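Local coordinates for CBS domain-containing protein CBSX2 (Arabidopsis thaliana, PDB 3SL7), which modulates plant development as a CBS-pair protein of the chloroplast that regulates the thioredoxin system, at the interface of chains A and B. Numbering follows the deposited sequence. Chains: chain A/B, CBS domain-containing protein CBSX2.

The interface of chains A and B. Residues chain A 26, 29-30, 33, 88, 92, 95; chain B 151, 154-155, 158.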
loop_
_atom_site.group_PDB
_atom_site.type_symbol
_atom_site.label_atom_id
_atom_site.label_comp_id
_atom_site.label_asym_id
_atom_site.label_seq_id
_atom_site.Cartn_x
_atom_site.Cartn_y
_atom_site.Cartn_z
ATOM N N ASP A 26 -8.474 7.878 -15.358
ATOM C CA ASP A 26 -9.533 7.085 -14.738
ATOM C C ASP A 26 -9.160 5.615 -14.665
ATOM O O ASP A 26 -9.332 4.971 -13.625
ATOM C CB ASP A 26 -10.854 7.231 -15.513
ATOM C CG ASP A 26 -11.614 8.481 -15.137
ATOM O OD1 ASP A 26 -11.289 9.061 -14.080
ATOM O OD2 ASP A 26 -12.537 8.875 -15.887
ATOM N N LEU A 29 -6.388 5.152 -12.137
ATOM C CA LEU A 29 -6.973 5.189 -10.798
ATOM C C LEU A 29 -7.657 3.867 -10.465
ATOM O O LEU A 29 -7.483 3.334 -9.373
ATOM C CB LEU A 29 -7.969 6.348 -10.668
ATOM C CG LEU A 29 -7.357 7.734 -10.487
ATOM C CD1 LEU A 29 -8.423 8.826 -10.612
ATOM C CD2 LEU A 29 -6.626 7.837 -9.166
ATOM N N GLU A 30 -8.426 3.336 -11.415
ATOM C CA GLU A 30 -9.125 2.067 -11.209
ATOM C C GLU A 30 -8.134 0.938 -10.913
ATOM O O GLU A 30 -8.357 0.113 -10.023
ATOM C CB GLU A 30 -9.985 1.712 -12.427
ATOM C CG GLU A 30 -11.087 0.702 -12.127
ATOM C CD GLU A 30 -11.985 0.438 -13.320
ATOM O OE1 GLU A 30 -12.752 -0.549 -13.280
ATOM O OE2 GLU A 30 -11.925 1.217 -14.296
ATOM N N VAL A 33 -6.694 1.229 -7.370
ATOM C CA VAL A 33 -7.603 0.813 -6.306
ATOM C C VAL A 33 -7.903 -0.680 -6.367
ATOM O O VAL A 33 -8.055 -1.323 -5.335
ATOM C CB VAL A 33 -8.931 1.648 -6.266
ATOM C CG1 VAL A 33 -8.623 3.128 -6.251
ATOM C CG2 VAL A 33 -9.844 1.296 -7.430
ATOM N N LEU A 88 -12.758 14.990 -3.197
ATOM C CA LEU A 88 -12.378 13.834 -3.996
ATOM C C LEU A 88 -13.238 13.731 -5.249
ATOM O O LEU A 88 -12.723 13.522 -6.350
ATOM C CB LEU A 88 -12.506 12.556 -3.171
ATOM C CG LEU A 88 -12.225 11.270 -3.944
ATOM C CD1 LEU A 88 -10.803 11.291 -4.513
ATOM C CD2 LEU A 88 -12.419 10.067 -3.039
ATOM N N ILE A 92 -12.134 13.666 -9.073
ATOM C CA ILE A 92 -12.529 12.591 -9.972
ATOM C C ILE A 92 -13.269 13.148 -11.186
ATOM O O ILE A 92 -13.136 12.631 -12.292
ATOM C CB ILE A 92 -13.399 11.537 -9.270
ATOM C CG1 ILE A 92 -12.575 10.791 -8.217
ATOM C CG2 ILE A 92 -13.949 10.541 -10.287
ATOM C CD1 ILE A 92 -11.481 9.972 -8.818
ATOM N N THR A 95 -10.890 14.406 -14.084
ATOM C CA THR A 95 -9.933 13.454 -14.655
ATOM C C THR A 95 -10.262 13.107 -16.104
ATOM O O THR A 95 -9.398 12.655 -16.862
ATOM C CB THR A 95 -9.922 12.137 -13.864
ATOM O OG1 THR A 95 -11.235 11.563 -13.892
ATOM C CG2 THR A 95 -9.509 12.373 -12.419
ATOM N N VAL B 151 -11.714 6.100 -3.002
ATOM C CA VAL B 151 -11.467 6.503 -4.379
ATOM C C VAL B 151 -12.306 5.651 -5.338
ATOM O O VAL B 151 -12.894 6.161 -6.290
ATOM C CB VAL B 151 -9.979 6.394 -4.736
ATOM C CG1 VAL B 151 -9.767 6.691 -6.211
ATOM C CG2 VAL B 151 -9.164 7.337 -3.861
ATOM N N ALA B 154 -15.838 7.061 -5.411
ATOM C CA ALA B 154 -15.931 8.261 -6.239
ATOM C C ALA B 154 -15.925 7.902 -7.727
ATOM O O ALA B 154 -16.691 8.470 -8.512
ATOM C CB ALA B 154 -14.802 9.235 -5.905
ATOM N N LEU B 155 -15.070 6.957 -8.113
ATOM C CA LEU B 155 -14.995 6.521 -9.504
ATOM C C LEU B 155 -16.287 5.874 -9.969
ATOM O O LEU B 155 -16.791 6.178 -11.049
ATOM C CB LEU B 155 -13.824 5.549 -9.703
ATOM C CG LEU B 155 -12.504 6.326 -9.766
ATOM C CD1 LEU B 155 -11.266 5.603 -9.244
ATOM C CD2 LEU B 155 -12.265 7.088 -11.072
ATOM N N LYS B 158 -19.091 8.463 -10.398
ATOM C CA LYS B 158 -18.939 9.202 -11.650
ATOM C C LYS B 158 -19.527 8.383 -12.802
ATOM O O LYS B 158 -19.953 8.930 -13.818
ATOM C CB LYS B 158 -17.471 9.562 -11.908
ATOM C CG LYS B 158 -17.247 10.430 -13.144
ATOM C CD LYS B 158 -15.775 10.796 -13.304
ATOM C CE LYS B 158 -14.993 9.716 -14.035
ATOM N NZ LYS B 158 -15.091 9.863 -15.522
#
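B:Leu155 reaches between two helices of chain A and meets A:Leu29 on one and A:Ile92 on the other. It has the most surface buried here, 80 Å², with A:Ile92 close behind at 74 Å². The two methyls of B:Leu155 divide the work. B:Leu155 CD1 packs against A:Leu29 CB at 3.7 Å, while CD2 touches CD1 of A:Ile92. The side chains of A:Ile92 and B:Leu155 cross at about a right angle. The CG1-CD1 branch of A:Ile92 also meets B:Ala154, with A:Ile92 CG1 3.6 Å from B:Ala154 CB. The CG2 methyl rests on CD of B:Lys158. With CG1 anti to the carbonyl carbon (chi1 -67°), the longer branch points to B:Leu155 and B:Ala154, and CG2 to B:Lys158. B:Ala154, just before B:Leu155, also sets its CB against CD2 of A:Leu88. One turn back from B:Leu155, B:Val151 places CG1 against CG1 of A:Val33.

A salt bridge borders this apolar patch. B:Lys158 starts out extended and then bends at chi3 and chi4 (both 85°). The bend carries its amine to A:Asp26, tip to tip, with B:Lys158 NZ 2.8 Å from the carboxylate A:Asp26 OD2. NZ comes in on the syn side, 28° out of the carboxylate plane. The hydroxyl A:Thr95 OG1 lies 2.5 Å from A:Asp26 OD1 and 2.7 Å from the backbone A:Ile92 O, within bonding distance of both. Its one proton must be shared or choose between them. A:Thr95 thus links the carboxylate to the C-terminal end of helix 85-93 and probably limits its rotation. An alanine in place of A:Asp26 would probably leave the B:Lys158 amine without its charged mate and A:Thr95 OG1 without one acceptor.

Helix 147-158 of chain B, in the second CBS repeat, packs between helices 25-35 and 85-93 of chain A. This patch and its twin are part of the two-fold interface of the deposited ring-like dimer, which may be the biological one.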